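Local coordinates for protein hypothetical hydrolase (PDB 3TC9) that is of unknown biochemical function but probably acts as an auxiliary nutrient-binding protein, pairing an immunoglobulin-like IPT/TIG domain with a six-bladed beta-propeller, at residues Val50-Gly54 against Gln55-Val59; Cys69-Pro72 against Ala73-Asp77. All coordinates share one frame; numbering follows the deposited sequence.

Interaction 1. Residues Val50-Gly54 against Gln55-Val59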
ATOM      1  N   VAL B  50       2.145 -29.276 -23.651  1.00 28.34           N
ATOM      2  CA  VAL B  50       1.227 -28.589 -22.736  1.00 28.05           C
ATOM      3  C   VAL B  50       1.501 -27.065 -22.835  1.00 33.15           C
ATOM      4  O   VAL B  50       2.643 -26.629 -22.828  1.00 33.84           O
ATOM      5  CB  VAL B  50       1.318 -29.138 -21.286  1.00 30.77           C
ATOM      6  CG1 VAL B  50       0.403 -28.365 -20.332  1.00 29.83           C
ATOM      7  CG2 VAL B  50       0.994 -30.634 -21.255  1.00 30.05           C
ATOM      8  N   THR B  51       0.449 -26.286 -22.959  1.00 32.81           N
ATOM      9  CA  THR B  51       0.445 -24.826 -23.015  1.00 33.15           C
ATOM     10  C   THR B  51      -0.376 -24.320 -21.837  1.00 36.63           C
ATOM     11  O   THR B  51      -1.529 -24.727 -21.722  1.00 37.35           O
ATOM     12  CB  THR B  51      -0.147 -24.327 -24.356  1.00 39.50           C
ATOM     13  OG1 THR B  51       0.264 -25.158 -25.457  1.00 50.51           O
ATOM     14  CG2 THR B  51       0.189 -22.876 -24.635  1.00 33.28           C
ATOM     15  N   ILE B  52       0.203 -23.489 -20.951  1.00 32.60           N
ATOM     16  CA  ILE B  52      -0.512 -22.898 -19.786  1.00 32.07           C
ATOM     17  C   ILE B  52      -0.431 -21.366 -19.957  1.00 37.51           C
ATOM     18  O   ILE B  52       0.663 -20.822 -20.065  1.00 37.35           O
ATOM     19  CB  ILE B  52       0.038 -23.380 -18.394  1.00 33.95           C
ATOM     20  CG1 ILE B  52       0.069 -24.925 -18.283  1.00 34.72           C
ATOM     21  CG2 ILE B  52      -0.792 -22.768 -17.233  1.00 32.22           C
ATOM     22  CD1 ILE B  52       0.765 -25.490 -17.006  1.00 39.15           C
ATOM     23  N   GLY B  53      -1.566 -20.707 -20.025  1.00 36.16           N
ATOM     24  CA  GLY B  53      -1.633 -19.259 -20.225  1.00 37.55           C
ATOM     25  C   GLY B  53      -0.918 -18.770 -21.480  1.00 44.09           C
ATOM     26  O   GLY B  53      -0.296 -17.705 -21.453  1.00 45.52           O
ATOM     27  N   GLY B  54      -0.960 -19.571 -22.558  1.00 37.99           N
ATOM     28  CA  GLY B  54      -0.314 -19.262 -23.832  1.00 36.26           C
ATOM     29  C   GLY B  54       1.182 -19.551 -23.897  1.00 41.02           C
ATOM     30  O   GLY B  54       1.813 -19.328 -24.937  1.00 43.45           O
ATOM     31  N   GLN B  55       1.748 -20.102 -22.819  1.00 32.68           N
ATOM     32  CA  GLN B  55       3.158 -20.396 -22.689  1.00 32.64           C
ATOM     33  C   GLN B  55       3.423 -21.896 -22.624  1.00 38.68           C
ATOM     34  O   GLN B  55       2.689 -22.607 -21.938  1.00 37.09           O
ATOM     35  CB  GLN B  55       3.728 -19.749 -21.400  1.00 33.13           C
ATOM     36  CG  GLN B  55       3.537 -18.241 -21.260  1.00 32.85           C
ATOM     37  CD  GLN B  55       4.239 -17.427 -22.310  1.00 41.81           C
ATOM     38  OE1 GLN B  55       5.460 -17.492 -22.469  1.00 37.60           O
ATOM     39  NE2 GLN B  55       3.491 -16.571 -22.964  1.00 43.88           N
ATOM     40  N   ASP B  56       4.521 -22.349 -23.274  1.00 37.71           N
ATOM     41  CA  ASP B  56       4.951 -23.750 -23.270  1.00 38.62           C
ATOM     42  C   ASP B  56       5.382 -24.189 -21.880  1.00 42.77           C
ATOM     43  O   ASP B  56       6.213 -23.546 -21.246  1.00 44.18           O
ATOM     44  CB  ASP B  56       6.084 -24.019 -24.276  1.00 40.99           C
ATOM     45  CG  ASP B  56       6.354 -25.520 -24.459  1.00 61.10           C
ATOM     46  OD1 ASP B  56       5.436 -26.248 -24.963  1.00 60.28           O
ATOM     47  OD2 ASP B  56       7.454 -25.981 -24.058  1.00 69.08           O
ATOM     48  N   SER B  57       4.806 -25.296 -21.430  1.00 38.47           N
ATOM     49  CA  SER B  57       5.008 -25.937 -20.133  1.00 37.02           C
ATOM     50  C   SER B  57       5.716 -27.270 -20.365  1.00 41.48           C
ATOM     51  O   SER B  57       5.174 -28.124 -21.066  1.00 41.05           O
ATOM     52  CB  SER B  57       3.650 -26.138 -19.458  1.00 37.24           C
ATOM     53  OG  SER B  57       3.753 -26.821 -18.221  1.00 43.56           O
ATOM     54  N   LYS B  58       6.948 -27.433 -19.834  1.00 37.29           N
ATOM     55  CA  LYS B  58       7.745 -28.647 -20.035  1.00 35.58           C
ATOM     56  C   LYS B  58       7.137 -29.852 -19.282  1.00 35.60           C
ATOM     57  O   LYS B  58       6.891 -29.780 -18.075  1.00 34.39           O
ATOM     58  CB  LYS B  58       9.196 -28.412 -19.597  1.00 39.13           C
ATOM     59  CG  LYS B  58       9.883 -27.209 -20.278  1.00 60.45           C
ATOM     60  CD  LYS B  58      11.245 -27.584 -20.841  1.00 73.34           C
ATOM     61  CE  LYS B  58      12.018 -26.410 -21.386  1.00 82.49           C
ATOM     62  NZ  LYS B  58      13.450 -26.768 -21.605  1.00 87.04           N
ATOM     63  N   VAL B  59       6.847 -30.926 -20.026  1.00 29.99           N
ATOM     64  CA  VAL B  59       6.308 -32.199 -19.535  1.00 29.84           C
ATOM     65  C   VAL B  59       7.504 -32.961 -19.001  1.00 36.05           C
ATOM     66  O   VAL B  59       8.519 -33.085 -19.701  1.00 37.12           O
ATOM     67  CB  VAL B  59       5.534 -32.952 -20.655  1.00 32.97           C
ATOM     68  CG1 VAL B  59       5.050 -34.334 -20.188  1.00 32.84           C
ATOM     69  CG2 VAL B  59       4.364 -32.105 -21.128  1.00 32.07           C
TER
HETATM   70  O   HOH W   1       4.948 -28.964 -23.564  1.00 39.14           O
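Gln55 and Ile52 face each other as a hydrogen-bonded antiparallel pair at the end of a tight hairpin. Gln55 N donates to Ile52 O at 3.0 Å, and Ile52 N donates back to Gln55 O at 2.8 Å. The type I' turn between them consists of Gly53 and Gly54, both at positive phi, where glycine is favoured. The side chain of Gln55 leaves with CG anti to its own carbonyl carbon (chi1 -56°) and bends again at chi2, which folds it back over the Gly54 carbonyl; its CB sits 3.5 Å from Ile52 O, and the same CB touches Pro72. Cut back to an alanine, this residue would keep CB on Ile52 O and Pro72 but would probably leave the Gly54 carbonyl without the cover of CG and the amide. Asp56 then forms a non-hydrogen-bonded pair with Thr51, whose CA makes a CH...O contact with the carbonyl oxygen of Gln55. At Ser57 the strands are joined again by a single direct bond, from Ser57 N to Val50 O (2.9 Å). A water bridges the other side of this pair: it accepts from Val50 N at 2.8 Å and lies 2.6 Å from Ser57 O, with the Asp56 carboxylate close by, although it has too few protons for every acceptor around it. The hydroxyl of Ser57 is bonded to Val70 O on the next strand, while Ile52 CD1 packs against Ser57 OG at 3.5 Å. Where the strands splay, Val59 crosses Val50 at about a right angle, CG2 touching CG2 at 3.7 Å. This is a two-residue beta hairpin with a type I' turn, linking neighbouring strands of the immunoglobulin-like IPT/TIG domain.

Interaction 2. Residues Cys69-Pro72 against Ala73-Asp77; sequences CVVP and AKAYD
The methyl group of Ala75 turns back onto Val71 and Pro72, and this is the close-packed side of the loop that follows strand 66-70. Ala75 CB is 3.5 Å from Pro72 O and 4.0 Å from Pro72 CD, while CG1 of Val71 reaches it at 4.1 Å. That branch of Val71 stands opposite the backbone N (chi1 169°), a setting that carries it forward along the chain to the alanine. Val71 and Pro72 thus both meet the Ala75 methyl, with no hydrogen bond between the segments, and the apolar patch they make continues onto Ile52, which touches both Val71 and Ala75, and onto Tyr103.

The loose, solvent side of the loop is formed by Ala73 and Lys74. Ala73 points CB largely away from Val71 and Pro72 and touches Leu30. Lys74 follows with positive phi (72°) at the third position of the turn and sends its long side chain outward from Val71 and Pro72, in an exposed setting. Tyr76, by contrast, is anchored from outside the segments. One face of its ring lies against Lys74 CA, 3.6 Å above the plane and toward the rim; its OH is hydrogen-bonded to Glu430 O, at the chain's last residue, and the ring meets Tyr103 edge-to-face and makes a cation-pi contact with Lys105. Running from Pro72 to Ala75, the chain reversal is a type II beta turn, part of the loop connecting strands 66-70 and 80-85 of the IPT/TIG domain.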
ATOM      1  N   CYS B  69       3.934 -31.758 -15.426  1.00 36.62           N
ATOM      2  CA  CYS B  69       4.516 -30.657 -16.180  1.00 35.78           C
ATOM      3  C   CYS B  69       4.886 -29.541 -15.185  1.00 38.92           C
ATOM      4  O   CYS B  69       4.545 -29.639 -14.003  1.00 36.09           O
ATOM      5  CB  CYS B  69       3.593 -30.177 -17.297  1.00 36.34           C
ATOM      6  SG  CYS B  69       2.013 -29.538 -16.717  1.00 40.52           S
ATOM      7  N   VAL B  70       5.639 -28.534 -15.635  1.00 36.45           N
ATOM      8  CA  VAL B  70       6.109 -27.456 -14.756  1.00 35.38           C
ATOM      9  C   VAL B  70       5.515 -26.146 -15.252  1.00 38.89           C
ATOM     10  O   VAL B  70       5.623 -25.847 -16.442  1.00 38.33           O
ATOM     11  CB  VAL B  70       7.665 -27.438 -14.695  1.00 38.00           C
ATOM     12  CG1 VAL B  70       8.179 -26.356 -13.739  1.00 36.38           C
ATOM     13  CG2 VAL B  70       8.203 -28.805 -14.274  1.00 37.93           C
ATOM     14  N   VAL B  71       4.821 -25.403 -14.355  1.00 34.01           N
ATOM     15  CA  VAL B  71       4.177 -24.140 -14.726  1.00 33.39           C
ATOM     16  C   VAL B  71       5.270 -23.131 -15.152  1.00 39.94           C
ATOM     17  O   VAL B  71       6.193 -22.871 -14.390  1.00 38.93           O
ATOM     18  CB  VAL B  71       3.248 -23.590 -13.622  1.00 36.22           C
ATOM     19  CG1 VAL B  71       2.810 -22.160 -13.931  1.00 35.29           C
ATOM     20  CG2 VAL B  71       2.036 -24.500 -13.463  1.00 36.17           C
ATOM     21  N   PRO B  72       5.255 -22.644 -16.406  1.00 39.12           N
ATOM     22  CA  PRO B  72       6.324 -21.715 -16.823  1.00 38.90           C
ATOM     23  C   PRO B  72       6.052 -20.266 -16.371  1.00 41.49           C
ATOM     24  O   PRO B  72       4.958 -19.952 -15.890  1.00 38.31           O
ATOM     25  CB  PRO B  72       6.261 -21.814 -18.361  1.00 39.65           C
ATOM     26  CG  PRO B  72       4.775 -21.988 -18.627  1.00 43.53           C
ATOM     27  CD  PRO B  72       4.261 -22.852 -17.492  1.00 39.71           C
ATOM     28  N   ALA B  73       7.033 -19.372 -16.626  1.00 38.44           N
ATOM     29  CA  ALA B  73       6.886 -17.941 -16.411  1.00 38.63           C
ATOM     30  C   ALA B  73       5.893 -17.380 -17.419  1.00 40.85           C
ATOM     31  O   ALA B  73       5.853 -17.872 -18.549  1.00 39.98           O
ATOM     32  CB  ALA B  73       8.236 -17.258 -16.593  1.00 39.72           C
ATOM     33  N   LYS B  74       5.113 -16.338 -17.029  1.00 36.72           N
ATOM     34  CA  LYS B  74       4.155 -15.593 -17.852  1.00 36.16           C
ATOM     35  C   LYS B  74       2.874 -16.399 -18.177  1.00 42.06           C
ATOM     36  O   LYS B  74       2.113 -16.023 -19.082  1.00 42.91           O
ATOM     37  CB  LYS B  74       4.836 -15.093 -19.142  1.00 38.72           C
ATOM     38  CG  LYS B  74       6.035 -14.199 -18.895  1.00 49.66           C
ATOM     39  CD  LYS B  74       6.897 -14.059 -20.141  1.00 54.20           C
ATOM     40  CE  LYS B  74       7.865 -12.892 -20.039  1.00 60.66           C
ATOM     41  NZ  LYS B  74       9.029 -13.163 -19.141  1.00 59.87           N
ATOM     42  N   ALA B  75       2.586 -17.457 -17.393  1.00 38.60           N
ATOM     43  CA  ALA B  75       1.406 -18.311 -17.582  1.00 37.40           C
ATOM     44  C   ALA B  75       0.181 -17.747 -16.829  1.00 41.52           C
ATOM     45  O   ALA B  75      -0.702 -18.517 -16.443  1.00 42.40           O
ATOM     46  CB  ALA B  75       1.731 -19.723 -17.101  1.00 37.36           C
ATOM     47  N   TYR B  76       0.101 -16.403 -16.691  1.00 37.23           N
ATOM     48  CA  TYR B  76      -0.861 -15.616 -15.903  1.00 37.32           C
ATOM     49  C   TYR B  76      -2.335 -16.003 -16.104  1.00 43.51           C
ATOM     50  O   TYR B  76      -3.033 -16.128 -15.096  1.00 44.59           O
ATOM     51  CB  TYR B  76      -0.683 -14.081 -16.111  1.00 37.58           C
ATOM     52  CG  TYR B  76       0.748 -13.586 -15.980  1.00 36.44           C
ATOM     53  CD1 TYR B  76       1.602 -14.104 -15.009  1.00 36.92           C
ATOM     54  CD2 TYR B  76       1.235 -12.569 -16.798  1.00 36.97           C
ATOM     55  CE1 TYR B  76       2.932 -13.692 -14.917  1.00 35.58           C
ATOM     56  CE2 TYR B  76       2.568 -12.152 -16.721  1.00 37.50           C
ATOM     57  CZ  TYR B  76       3.406 -12.702 -15.763  1.00 42.77           C
ATOM     58  OH  TYR B  76       4.716 -12.313 -15.668  1.00 45.93           O
ATOM     59  N   ASP B  77      -2.801 -16.218 -17.356  1.00 41.12           N
ATOM     60  CA  ASP B  77      -4.200 -16.596 -17.642  1.00 42.11           C
ATOM     61  C   ASP B  77      -4.598 -17.962 -17.060  1.00 45.22           C
ATOM     62  O   ASP B  77      -5.783 -18.196 -16.821  1.00 47.77           O
ATOM     63  CB  ASP B  77      -4.479 -16.605 -19.164  1.00 45.31           C
ATOM     64  CG  ASP B  77      -4.169 -15.295 -19.871  1.00 69.88           C
ATOM     65  OD1 ASP B  77      -4.362 -14.214 -19.248  1.00 71.43           O
ATOM     66  OD2 ASP B  77      -3.755 -15.342 -21.055  1.00 82.41           O
TER

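Overall arrangement
Interactions 1 and 2 lie in series along the chain, on the same side of its centre, with their centres about 6 Å apart. Both belong to the immunoglobulin-like domain, and the strands they involve, 55-62 and 66-70, are neighbours in one sheet; besides the serine hydroxyl, a probable backbone hydrogen bond from Val70 N to Lys58 O ties them together. Their chemistry differs with place. The hairpin of interaction 1 is built mainly on backbone bonds between paired strands, whereas interaction 2, in a loop, relies on apolar contacts. Each is partly buried: Val50, Ile52, Val71 and Ala75 turn inward, while Gly54, Asp56 and Lys74 are at the surface. Ala75 packs on Ile52 O, joining the two turns.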